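PDB 4H6X: thiazoline oxidase/subtilisin-like protease from Prochloron didemni, which probably cleaves the precursor peptide of the patellamides and transfers its acyl group to an amine in the same chain, releasing a macrocycle. Local coordinates for residues I38-Y44 against N136-D140; L287-Q291 against M336-F340; A7-H11 against H24-L28; C48-V54 against T114-Q120; T223-G227 against R304-L308. All blocks are in the same frame, centred on the assembly; numbering follows the deposited sequence.

Contact 1 (I38-Y44 against N136-D140); sequences IDGDPDY and NMPQD
Two strands running the same way end side by side here, and beyond their ends the chains swing apart, so that the segments 38-44 and 136-140 run 102° apart end to end. Build I38 CA 5.2 Å from M137 CA and G40 CA 4.4 Å from P138 CA. D39 O accepts Q139 N at 2.7 Å, a weak, bent hydrogen bond, and P138 CA lies 3.3 Å from D39 O in a CA-H...O contact. D39 takes chi1 near t: OD1 accepts G40 N at 2.6 Å, while OD2 is hydrogen-bonded to H109 ND1, as expected for the aspartate of a subtilisin-type charge relay, probably its role here. Asparagine suits position 136 because its amide works both ways: N136 ND2 donates to Y44 OH at 2.7 Å, and N136 OD1 pairs with T114 OG1. Q139 NE2 folds back to M137 O at 2.9 Å, with OE1 on N155. D41 and D140 approach as like charges, eased by K56 and R103 respectively and by a water donating to D41 OD2 (2.9 Å) and D140 OD2 (3.0 Å). P42 packs CG on N136 CG at 3.5 Å, and I38 CG2 lies 3.8 Å from Q139 CG. Helix 101-118 closes over D39 on one side of the sheet, whereas helix 154-165 packs against I38 and M137, and strand 53-56 flanks N136.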
# COMPACT_ATOMS: atom_id res chain seq x y z
N ILE A 38 4.84 -5.33 4.49
CA ILE A 38 6.24 -5.69 4.46
C ILE A 38 7.00 -4.55 3.79
O ILE A 38 6.99 -4.40 2.55
CB ILE A 38 6.47 -7.06 3.77
CG1 ILE A 38 5.68 -8.16 4.52
CG2 ILE A 38 7.96 -7.37 3.65
CD1 ILE A 38 5.70 -9.53 3.85
N ASP A 39 7.65 -3.73 4.61
CA ASP A 39 8.28 -2.50 4.12
C ASP A 39 9.25 -2.05 5.22
O ASP A 39 9.67 -2.87 6.03
CB ASP A 39 7.19 -1.44 3.85
CG ASP A 39 7.65 -0.32 2.91
OD1 ASP A 39 8.86 0.01 2.85
OD2 ASP A 39 6.77 0.29 2.27
N GLY A 40 9.58 -0.76 5.24
CA GLY A 40 10.43 -0.20 6.32
C GLY A 40 9.67 0.04 7.61
O GLY A 40 8.55 -0.47 7.82
N ASP A 41 10.27 0.84 8.48
CA ASP A 41 9.75 1.13 9.80
C ASP A 41 9.08 2.51 9.80
O ASP A 41 9.77 3.53 9.74
CB ASP A 41 10.90 1.08 10.83
CG ASP A 41 10.42 1.15 12.26
OD1 ASP A 41 9.21 1.18 12.50
OD2 ASP A 41 11.27 1.18 13.17
N PRO A 42 7.74 2.55 9.88
CA PRO A 42 6.99 3.80 9.82
C PRO A 42 6.98 4.53 11.16
O PRO A 42 7.28 3.94 12.21
CB PRO A 42 5.57 3.32 9.49
CG PRO A 42 5.48 2.03 10.21
CD PRO A 42 6.85 1.40 10.06
N ASP A 43 6.61 5.80 11.12
CA ASP A 43 6.69 6.68 12.29
C ASP A 43 5.30 6.79 12.90
O ASP A 43 4.45 7.52 12.41
CB ASP A 43 7.24 8.05 11.85
CG ASP A 43 7.34 9.06 13.00
OD1 ASP A 43 6.99 8.74 14.16
OD2 ASP A 43 7.76 10.20 12.71
N TYR A 44 5.07 6.04 13.98
CA TYR A 44 3.77 5.99 14.64
C TYR A 44 3.44 7.20 15.52
O TYR A 44 2.38 7.23 16.15
CB TYR A 44 3.65 4.73 15.50
CG TYR A 44 3.28 3.47 14.76
CD1 TYR A 44 3.22 3.44 13.36
CD2 TYR A 44 3.03 2.30 15.45
CE1 TYR A 44 2.88 2.28 12.68
CE2 TYR A 44 2.69 1.14 14.78
CZ TYR A 44 2.63 1.13 13.40
OH TYR A 44 2.31 -0.04 12.73
N ASN A 136 2.45 -3.43 10.59
CA ASN A 136 3.71 -3.18 9.90
C ASN A 136 4.75 -4.21 10.32
O ASN A 136 4.95 -4.46 11.51
CB ASN A 136 4.21 -1.76 10.20
CG ASN A 136 3.49 -0.70 9.38
OD1 ASN A 136 3.79 -0.50 8.19
ND2 ASN A 136 2.57 0.01 10.00
N MET A 137 5.42 -4.81 9.34
CA MET A 137 6.54 -5.72 9.63
C MET A 137 7.82 -5.11 9.05
O MET A 137 8.19 -5.40 7.90
CB MET A 137 6.27 -7.11 9.03
CG MET A 137 7.29 -8.17 9.44
SD MET A 137 7.12 -9.73 8.54
CE MET A 137 5.46 -10.18 9.00
N PRO A 138 8.49 -4.23 9.82
CA PRO A 138 9.60 -3.45 9.24
C PRO A 138 10.79 -4.32 8.87
O PRO A 138 11.12 -5.25 9.60
CB PRO A 138 10.00 -2.50 10.38
CG PRO A 138 8.77 -2.39 11.22
CD PRO A 138 8.19 -3.79 11.19
N GLN A 139 11.44 -3.97 7.76
CA GLN A 139 12.55 -4.73 7.19
C GLN A 139 13.87 -3.94 7.17
O GLN A 139 14.88 -4.42 6.63
CB GLN A 139 12.21 -5.14 5.75
CG GLN A 139 10.91 -5.94 5.59
CD GLN A 139 10.93 -7.25 6.35
OE1 GLN A 139 11.94 -7.96 6.36
NE2 GLN A 139 9.83 -7.57 7.02
N ASP A 140 13.89 -2.73 7.72
CA ASP A 140 15.05 -1.84 7.46
C ASP A 140 16.34 -2.30 8.13
O ASP A 140 17.46 -1.93 7.69
CB ASP A 140 14.73 -0.38 7.78
CG ASP A 140 14.48 -0.15 9.25
OD1 ASP A 140 13.57 -0.81 9.81
OD2 ASP A 140 15.20 0.72 9.84
O HOH W 1 13.91 1.80 12.28

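Contact 2 (L287-Q291 against M336-F340); sequences LMSLQ and MKVLF
Both segments are helical, and their axes run nearly together, 26° between the N-to-C directions (signed crossing -26°), with a closest approach of 11.3 Å. L287 CA stands 7.8 Å from M336 CA and Q291 CA 8.4 Å from F340 CA. F340, at -129/-5, is the last residue of its helix, held by F340 N to M336 O at 2.8 Å. That wide spacing is filled by large apolar side chains, with no hydrogen bond between the segments. F340 (chi1 -44°, chi2 -76°) reaches across: its CZ is 3.6 Å from L290 CB, L290 CG lies over one ring face, and L287 O meets the ring edge with CZ at 3.5 Å. L287 (m,t) sends CD2 to M336 SD at 3.7 Å and CD1 to L339 CD1 at 4.0 Å. The flexible M336, m at all three chi angles, also brings CE to L290 CD2 at 3.9 Å. Q291 lays its aliphatic CG 4.0 Å from F340 CE1, while its OE1 is bonded to D299 N. L23 of helix 20-26 touches L287, L290 and M336. The arrangement is a helix-helix packing of the subtilisin-like fold: the C-terminal helix lies along the far end of the long helix that, as in subtilases, starts near the GTSMA motif.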
# COMPACT_ATOMS: atom_id res chain seq x y z
N LEU A 287 -13.18 -3.76 -0.07
CA LEU A 287 -14.08 -4.75 -0.70
C LEU A 287 -14.24 -5.97 0.18
O LEU A 287 -15.34 -6.50 0.32
CB LEU A 287 -13.61 -5.13 -2.11
CG LEU A 287 -13.63 -4.01 -3.16
CD1 LEU A 287 -12.89 -4.44 -4.42
CD2 LEU A 287 -15.05 -3.54 -3.48
N MET A 288 -13.14 -6.40 0.80
CA MET A 288 -13.18 -7.45 1.82
C MET A 288 -13.99 -7.02 3.05
O MET A 288 -14.72 -7.83 3.62
CB MET A 288 -11.77 -7.87 2.26
CG MET A 288 -10.91 -8.52 1.20
SD MET A 288 -9.32 -9.02 1.92
CE MET A 288 -8.60 -9.84 0.50
N SER A 289 -13.86 -5.76 3.46
CA SER A 289 -14.65 -5.25 4.58
C SER A 289 -16.16 -5.38 4.33
O SER A 289 -16.94 -5.70 5.24
CB SER A 289 -14.28 -3.80 4.88
OG SER A 289 -12.92 -3.73 5.25
N LEU A 290 -16.55 -5.16 3.08
CA LEU A 290 -17.95 -5.24 2.65
C LEU A 290 -18.45 -6.70 2.64
O LEU A 290 -19.62 -6.95 2.92
CB LEU A 290 -18.07 -4.60 1.28
CG LEU A 290 -19.26 -3.70 0.96
CD1 LEU A 290 -19.55 -2.75 2.12
CD2 LEU A 290 -18.94 -2.96 -0.32
N GLN A 291 -17.56 -7.64 2.33
CA GLN A 291 -17.88 -9.07 2.45
C GLN A 291 -18.23 -9.42 3.89
O GLN A 291 -19.28 -10.03 4.14
CB GLN A 291 -16.72 -9.94 1.95
CG GLN A 291 -16.52 -9.95 0.44
CD GLN A 291 -15.27 -10.72 0.01
OE1 GLN A 291 -14.30 -10.81 0.77
NE2 GLN A 291 -15.29 -11.26 -1.20
N MET A 336 -17.71 -3.86 -7.84
CA MET A 336 -18.81 -3.92 -6.88
C MET A 336 -19.98 -4.72 -7.45
O MET A 336 -20.57 -5.56 -6.78
CB MET A 336 -19.29 -2.52 -6.53
CG MET A 336 -18.26 -1.66 -5.83
SD MET A 336 -18.31 -1.97 -4.07
CE MET A 336 -19.65 -0.90 -3.58
N LYS A 337 -20.32 -4.44 -8.70
CA LYS A 337 -21.39 -5.17 -9.37
C LYS A 337 -21.08 -6.67 -9.39
O LYS A 337 -21.95 -7.49 -9.10
CB LYS A 337 -21.61 -4.63 -10.79
CG LYS A 337 -22.97 -4.98 -11.36
CD LYS A 337 -23.62 -3.78 -12.05
CE LYS A 337 -22.88 -3.37 -13.32
NZ LYS A 337 -22.95 -1.89 -13.53
N VAL A 338 -19.83 -7.04 -9.68
CA VAL A 338 -19.43 -8.45 -9.70
C VAL A 338 -19.54 -9.08 -8.32
O VAL A 338 -20.03 -10.19 -8.17
CB VAL A 338 -18.00 -8.65 -10.28
CG1 VAL A 338 -17.46 -10.04 -9.95
CG2 VAL A 338 -17.98 -8.43 -11.79
N LEU A 339 -19.08 -8.36 -7.30
CA LEU A 339 -18.98 -8.93 -5.96
C LEU A 339 -20.30 -8.97 -5.22
O LEU A 339 -20.57 -9.92 -4.51
CB LEU A 339 -17.94 -8.17 -5.12
CG LEU A 339 -16.47 -8.41 -5.47
CD1 LEU A 339 -15.58 -7.31 -4.91
CD2 LEU A 339 -16.04 -9.79 -5.00
N PHE A 340 -21.12 -7.94 -5.40
CA PHE A 340 -22.32 -7.76 -4.58
C PHE A 340 -23.60 -7.51 -5.40
O PHE A 340 -24.69 -7.44 -4.83
CB PHE A 340 -22.12 -6.62 -3.57
CG PHE A 340 -20.78 -6.65 -2.88
CD1 PHE A 340 -20.52 -7.57 -1.87
CD2 PHE A 340 -19.78 -5.76 -3.25
CE1 PHE A 340 -19.28 -7.59 -1.23
CE2 PHE A 340 -18.54 -5.78 -2.62
CZ PHE A 340 -18.29 -6.70 -1.62

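Contact 3 (A7-H11 against H24-L28); sequences ALHPH and HNQTL
The chain near its N-terminus, 7-11, has no regular secondary structure and folds back along the end of helix 20-26, with L8 CA 5.6 Å from N25 CA and H9 CA 6.4 Å from H24 CA. H24, still helical and buried, turns its side chain toward the loop: its CB lies 4.4 Å from H9 CB, and its ring centroid is 5.6 Å from that of H11 (chi1 t), the planes inclined at 45°. F126 meets both rings. N25, in rotamer m, makes the polar link. Its OD1 accepts L8 N at 2.7 Å and a water, 2.9 Å from N25 OD1, that accepts H9 N at 2.9 Å. A short amide side chain suits this place, since one carbonyl oxygen serves L8 N directly and H9 N through the water. After Q26 and T27, which point away, L28 (m,t) returns: its CD1 sits 3.9 Å from the centroid of the H9 ring, 16° off the normal, a CH-pi contact over the ring face. H9 takes chi1 -56° and chi2 93° to offer that face, and its ND1 finds no partner in the model. This surface contact of the subtilisin-like protease thus joins the N-terminal loop to helix 20-26 through one asparagine and a CH-pi contact.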
# COMPACT_ATOMS: atom_id res chain seq x y z
N ALA A 7 -20.58 12.23 -1.41
CA ALA A 7 -19.29 11.84 -0.73
C ALA A 7 -19.30 12.12 0.77
O ALA A 7 -18.93 13.21 1.21
CB ALA A 7 -18.10 12.50 -1.41
N LEU A 8 -19.73 11.15 1.56
CA LEU A 8 -19.74 11.28 3.03
C LEU A 8 -18.32 11.43 3.62
O LEU A 8 -18.15 11.98 4.71
CB LEU A 8 -20.46 10.09 3.69
CG LEU A 8 -21.99 10.01 3.69
CD1 LEU A 8 -22.58 9.98 2.28
CD2 LEU A 8 -22.47 8.81 4.48
N HIS A 9 -17.31 10.94 2.89
CA HIS A 9 -15.93 11.03 3.35
C HIS A 9 -15.01 11.44 2.21
O HIS A 9 -14.32 10.58 1.64
CB HIS A 9 -15.50 9.71 3.97
CG HIS A 9 -16.38 9.26 5.10
ND1 HIS A 9 -17.45 8.41 4.91
CD2 HIS A 9 -16.36 9.55 6.42
CE1 HIS A 9 -18.05 8.19 6.07
NE2 HIS A 9 -17.40 8.87 7.00
N PRO A 10 -14.99 12.74 1.87
CA PRO A 10 -14.20 13.25 0.76
C PRO A 10 -12.75 12.79 0.88
O PRO A 10 -12.13 12.94 1.93
CB PRO A 10 -14.29 14.78 0.92
CG PRO A 10 -15.55 15.00 1.68
CD PRO A 10 -15.68 13.83 2.60
N HIS A 11 -12.23 12.22 -0.20
CA HIS A 11 -10.87 11.71 -0.23
C HIS A 11 -10.17 12.36 -1.40
O HIS A 11 -10.79 12.62 -2.42
CB HIS A 11 -10.87 10.18 -0.39
CG HIS A 11 -9.52 9.56 -0.23
ND1 HIS A 11 -8.59 9.52 -1.24
CD2 HIS A 11 -8.95 8.95 0.84
CE1 HIS A 11 -7.49 8.92 -0.80
NE2 HIS A 11 -7.69 8.56 0.45
N HIS A 24 -16.56 4.42 -0.15
CA HIS A 24 -16.34 5.06 1.17
C HIS A 24 -17.65 5.31 1.91
O HIS A 24 -17.73 5.17 3.14
CB HIS A 24 -15.54 6.36 1.08
CG HIS A 24 -14.05 6.17 1.05
ND1 HIS A 24 -13.42 5.06 1.59
CD2 HIS A 24 -13.06 6.95 0.57
CE1 HIS A 24 -12.12 5.17 1.43
NE2 HIS A 24 -11.87 6.31 0.81
N ASN A 25 -18.70 5.66 1.16
CA ASN A 25 -20.02 5.87 1.75
C ASN A 25 -20.58 4.64 2.43
O ASN A 25 -21.40 4.74 3.33
CB ASN A 25 -21.02 6.40 0.71
CG ASN A 25 -20.71 7.81 0.29
OD1 ASN A 25 -19.89 8.49 0.91
ND2 ASN A 25 -21.36 8.27 -0.77
N GLN A 26 -20.12 3.47 1.98
CA GLN A 26 -20.57 2.18 2.52
C GLN A 26 -19.65 1.62 3.61
O GLN A 26 -20.12 1.05 4.60
CB GLN A 26 -20.73 1.17 1.38
CG GLN A 26 -21.66 1.65 0.28
CD GLN A 26 -22.12 0.53 -0.63
OE1 GLN A 26 -22.59 -0.50 -0.17
NE2 GLN A 26 -22.00 0.74 -1.94
N THR A 27 -18.33 1.79 3.42
CA THR A 27 -17.34 1.34 4.42
C THR A 27 -16.05 2.18 4.41
O THR A 27 -15.63 2.69 3.36
CB THR A 27 -17.04 -0.19 4.30
OG1 THR A 27 -16.24 -0.63 5.41
CG2 THR A 27 -16.35 -0.56 2.99
N LEU A 28 -15.46 2.36 5.58
CA LEU A 28 -14.08 2.86 5.67
C LEU A 28 -13.17 1.73 6.15
O LEU A 28 -12.02 1.96 6.54
CB LEU A 28 -13.97 4.08 6.60
CG LEU A 28 -14.69 5.38 6.23
CD1 LEU A 28 -14.37 6.45 7.27
CD2 LEU A 28 -14.36 5.87 4.83
O HOH W 2 -17.20 9.41 0.48

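Contact 4 (C48-V54 against T114-Q120); sequences CFEGAEV and TSTIVGQ
A carbonyl gripped by consecutive residues just past a helix is the striking feature: C48 O accepts Q120 N at 2.7 Å (161°) and receives a CA-H...O contact from G119 CA at 3.3 Å. G119 is the first residue beyond helix 101-118 to leave helical angles (-53/137), and its CA lies 4.7 Å from C48 CA. A CB here would clash with S115 O, so glycine fits. The contact joins the end of helix 101-118, which carries H109, the probable charge-relay histidine, to the lead-in of edge strand 53-56 of the parallel sheet. The segment 48-54 passes from a 3-10 end through a type II beta turn, F49 to A52, closed by A52 N to F49 O at 2.9 Å. G51 occupies its third position at 92/-6, angles at which a side chain would press on the preceding carbonyl. E53 then centres an inverse gamma turn. V118 (chi1 p) is the apolar hub: its CG1 lies 3.7 Å from V54 CG1, 4.0 Å from F49 CE2 and 4.3 Å from A52 CB. F49 (chi1 m) slides its ring edge toward the helix, CZ 3.6 Å from S115 N; separately, F49 CE2 lies 3.6 Å from T114 CG2. C48 SG adds a contact at 3.9 Å to S115 CB. Backbone polarity thus fixes the position while F49, A52, V54 and V118 fill the gap with apolar side chains.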
# COMPACT_ATOMS: atom_id res chain seq x y z
N CYS A 48 -1.73 11.23 11.70
CA CYS A 48 -2.52 10.41 10.77
C CYS A 48 -2.73 8.98 11.26
O CYS A 48 -3.65 8.31 10.81
CB CYS A 48 -1.92 10.44 9.36
SG CYS A 48 -0.30 9.63 9.21
N PHE A 49 -1.88 8.52 12.18
CA PHE A 49 -2.02 7.20 12.78
C PHE A 49 -2.74 7.23 14.13
O PHE A 49 -3.03 6.18 14.70
CB PHE A 49 -0.66 6.50 12.89
CG PHE A 49 0.03 6.32 11.57
CD1 PHE A 49 1.35 6.72 11.39
CD2 PHE A 49 -0.66 5.77 10.48
CE1 PHE A 49 1.98 6.56 10.16
CE2 PHE A 49 -0.03 5.61 9.25
CZ PHE A 49 1.29 6.01 9.09
N GLU A 50 -3.04 8.44 14.61
CA GLU A 50 -3.80 8.61 15.85
C GLU A 50 -5.21 8.01 15.75
O GLU A 50 -6.08 8.53 15.06
CB GLU A 50 -3.86 10.10 16.22
CG GLU A 50 -4.79 10.43 17.37
CD GLU A 50 -4.30 9.84 18.67
OE1 GLU A 50 -3.36 10.41 19.25
OE2 GLU A 50 -4.87 8.81 19.10
N GLY A 51 -5.42 6.91 16.46
CA GLY A 51 -6.69 6.19 16.37
C GLY A 51 -6.70 5.08 15.32
O GLY A 51 -7.67 4.35 15.22
N ALA A 52 -5.63 4.95 14.52
CA ALA A 52 -5.51 3.84 13.58
C ALA A 52 -5.22 2.55 14.34
O ALA A 52 -4.53 2.56 15.36
CB ALA A 52 -4.40 4.12 12.56
N GLU A 53 -5.77 1.44 13.86
CA GLU A 53 -5.45 0.15 14.45
C GLU A 53 -4.14 -0.35 13.84
O GLU A 53 -4.15 -1.28 13.04
CB GLU A 53 -6.58 -0.85 14.18
CG GLU A 53 -7.44 -1.16 15.39
CD GLU A 53 -6.99 -2.42 16.09
OE1 GLU A 53 -7.40 -3.53 15.65
OE2 GLU A 53 -6.21 -2.30 17.07
N VAL A 54 -3.02 0.28 14.22
CA VAL A 54 -1.70 -0.09 13.72
C VAL A 54 -0.84 -0.72 14.80
O VAL A 54 -0.92 -0.33 15.96
CB VAL A 54 -0.93 1.11 13.11
CG1 VAL A 54 -1.55 1.55 11.79
CG2 VAL A 54 -0.82 2.28 14.09
N THR A 114 1.95 3.30 4.46
CA THR A 114 1.05 2.99 5.58
C THR A 114 -0.04 4.06 5.74
O THR A 114 -1.21 3.73 5.95
CB THR A 114 1.84 2.77 6.88
OG1 THR A 114 2.84 1.76 6.67
CG2 THR A 114 0.93 2.35 8.01
N SER A 115 0.35 5.33 5.63
CA SER A 115 -0.61 6.44 5.71
C SER A 115 -1.63 6.39 4.56
O SER A 115 -2.81 6.71 4.75
CB SER A 115 0.12 7.79 5.76
OG SER A 115 0.71 8.13 4.50
N THR A 116 -1.18 5.99 3.37
CA THR A 116 -2.08 5.85 2.20
C THR A 116 -3.18 4.81 2.45
O THR A 116 -4.32 4.94 1.99
CB THR A 116 -1.28 5.49 0.93
OG1 THR A 116 -0.46 6.61 0.58
CG2 THR A 116 -2.21 5.17 -0.26
N ILE A 117 -2.81 3.76 3.18
CA ILE A 117 -3.72 2.68 3.46
C ILE A 117 -4.62 3.02 4.64
O ILE A 117 -5.84 2.80 4.60
CB ILE A 117 -2.96 1.34 3.68
CG1 ILE A 117 -2.30 0.91 2.35
CG2 ILE A 117 -3.90 0.28 4.21
CD1 ILE A 117 -1.26 -0.20 2.47
N VAL A 118 -4.03 3.57 5.70
CA VAL A 118 -4.75 3.62 6.97
C VAL A 118 -4.81 4.98 7.68
O VAL A 118 -5.38 5.08 8.77
CB VAL A 118 -4.25 2.52 7.94
CG1 VAL A 118 -2.99 2.97 8.69
CG2 VAL A 118 -5.34 2.09 8.90
N GLY A 119 -4.24 6.01 7.07
CA GLY A 119 -4.29 7.33 7.69
C GLY A 119 -5.72 7.73 8.05
O GLY A 119 -6.65 7.51 7.27
N GLN A 120 -5.88 8.31 9.23
CA GLN A 120 -7.21 8.66 9.75
C GLN A 120 -7.85 9.86 9.05
O GLN A 120 -7.15 10.79 8.62
CB GLN A 120 -7.15 8.86 11.27
CG GLN A 120 -6.67 7.62 12.01
CD GLN A 120 -7.58 6.42 11.79
OE1 GLN A 120 -7.32 5.56 10.93
NE2 GLN A 120 -8.66 6.35 12.56

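Contact 5 (T223-G227 against R304-L308); sequences TLAVG and RTALL
This is a helix packed on the central parallel sheet of a subtilisin-like alpha/beta fold: strand 224-229, between strands 201-205 and 249-253, meets helix 300-309. The axes of 224-227 and 304-308 come within 10.4 Å at an angle of 36° (signed crossing 36°), and L224 CA is 6.8 Å from R304 CA. The strand is extended, L224 at -106/109, and its alternation puts L224 and V226 on the same face; L224 meets this helix, while V226 goes on to helix 273-293. L224 takes the t,p rotamer, which carries its end toward the helix although its CA-to-CB bond points sideways. There its two methyls divide the work, CD2 lying 4.3 Å from L307 CD1 and CD1 3.9 Å from L308 CD2. L307 and L308 share the m,t rotamer, and both point at the sheet; branched leucines suit this buried seam because they fill it from two directions. R304 solves a different problem at the partly exposed end of the seam. Its chi1 and chi2 are both t, so the aliphatic part extends over L224, CG standing 4.2 Å from L224 CD1; chi3 near p then turns the guanidinium toward T223 O and its acidic partners. E301 and E248 balance its charge through salt bridges. It also ties down the start of the strand, for R304 NH1 donates to T223 O at 3.2 Å with an angle of 136°.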
# COMPACT_ATOMS: atom_id res chain seq x y z
N THR A 223 -1.79 -13.35 -7.13
CA THR A 223 -1.24 -12.07 -6.66
C THR A 223 -1.71 -10.91 -7.54
O THR A 223 -2.01 -11.10 -8.73
CB THR A 223 0.30 -12.06 -6.57
OG1 THR A 223 0.87 -11.56 -7.78
CG2 THR A 223 0.83 -13.45 -6.30
N LEU A 224 -1.80 -9.74 -6.93
CA LEU A 224 -2.23 -8.54 -7.64
C LEU A 224 -1.04 -7.64 -7.89
O LEU A 224 -0.48 -7.05 -6.95
CB LEU A 224 -3.33 -7.81 -6.85
CG LEU A 224 -4.07 -6.64 -7.52
CD1 LEU A 224 -4.85 -7.12 -8.73
CD2 LEU A 224 -5.01 -5.96 -6.53
N ALA A 225 -0.63 -7.56 -9.15
CA ALA A 225 0.40 -6.64 -9.58
C ALA A 225 -0.22 -5.26 -9.88
O ALA A 225 -1.31 -5.17 -10.46
CB ALA A 225 1.13 -7.18 -10.79
N VAL A 226 0.44 -4.19 -9.45
CA VAL A 226 -0.14 -2.85 -9.63
C VAL A 226 0.81 -1.93 -10.38
O VAL A 226 1.97 -1.77 -10.00
CB VAL A 226 -0.58 -2.22 -8.29
CG1 VAL A 226 -1.26 -0.88 -8.56
CG2 VAL A 226 -1.51 -3.15 -7.53
N GLY A 227 0.31 -1.33 -11.45
CA GLY A 227 1.05 -0.32 -12.21
C GLY A 227 0.54 1.06 -11.81
O GLY A 227 -0.51 1.18 -11.18
N ARG A 304 -9.82 -10.25 -5.98
CA ARG A 304 -8.78 -10.12 -7.00
C ARG A 304 -9.35 -10.25 -8.41
O ARG A 304 -9.05 -9.44 -9.29
CB ARG A 304 -7.65 -11.14 -6.77
CG ARG A 304 -6.39 -10.89 -7.60
CD ARG A 304 -5.36 -12.00 -7.40
NE ARG A 304 -5.74 -13.17 -8.18
CZ ARG A 304 -5.31 -13.44 -9.42
NH1 ARG A 304 -4.44 -12.64 -10.03
NH2 ARG A 304 -5.76 -14.52 -10.04
N THR A 305 -10.15 -11.28 -8.64
CA THR A 305 -10.65 -11.55 -10.00
C THR A 305 -11.68 -10.50 -10.41
O THR A 305 -11.69 -10.07 -11.56
CB THR A 305 -11.22 -12.98 -10.14
OG1 THR A 305 -12.11 -13.26 -9.06
CG2 THR A 305 -10.10 -14.00 -10.11
N ALA A 306 -12.54 -10.09 -9.47
CA ALA A 306 -13.51 -9.01 -9.73
C ALA A 306 -12.82 -7.73 -10.19
O ALA A 306 -13.30 -7.09 -11.13
CB ALA A 306 -14.37 -8.73 -8.51
N LEU A 307 -11.72 -7.37 -9.53
CA LEU A 307 -10.92 -6.21 -9.92
C LEU A 307 -10.28 -6.38 -11.29
O LEU A 307 -10.33 -5.47 -12.12
CB LEU A 307 -9.86 -5.86 -8.86
CG LEU A 307 -10.37 -5.32 -7.52
CD1 LEU A 307 -9.28 -5.32 -6.46
CD2 LEU A 307 -11.00 -3.94 -7.69
N LEU A 308 -9.69 -7.55 -11.54
CA LEU A 308 -9.04 -7.76 -12.83
C LEU A 308 -10.03 -7.85 -14.01
O LEU A 308 -9.80 -7.24 -15.05
CB LEU A 308 -8.10 -8.97 -12.81
CG LEU A 308 -6.88 -8.86 -11.87
CD1 LEU A 308 -6.25 -10.23 -11.70
CD2 LEU A 308 -5.85 -7.85 -12.39

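Overall arrangement
Contacts 1, 4 and 5 all reach the central parallel sheet, whereas contacts 2 and 3 lie about 19 Å from the chain's centre, among helices and loops. Contact 1 is buried yet strongly polar, as suits strand ends beside a probable active site; contact 5, also buried, relies on leucines, with one arginine adding a hydrogen bond and outside salt bridges. Contact 4 touches contact 1 through T114 and N136, and through Y44 against V54 and F49, their strands 53-56 and 133-138 being neighbours. Contacts 2 and 5 meet through L287 on L307 and through A306, while M336 and L290 bring contact 2 onto contact 3. Contact 2, largely apolar and without a hydrogen bond between its segments, contrasts with contact 3, a water-assisted surface contact.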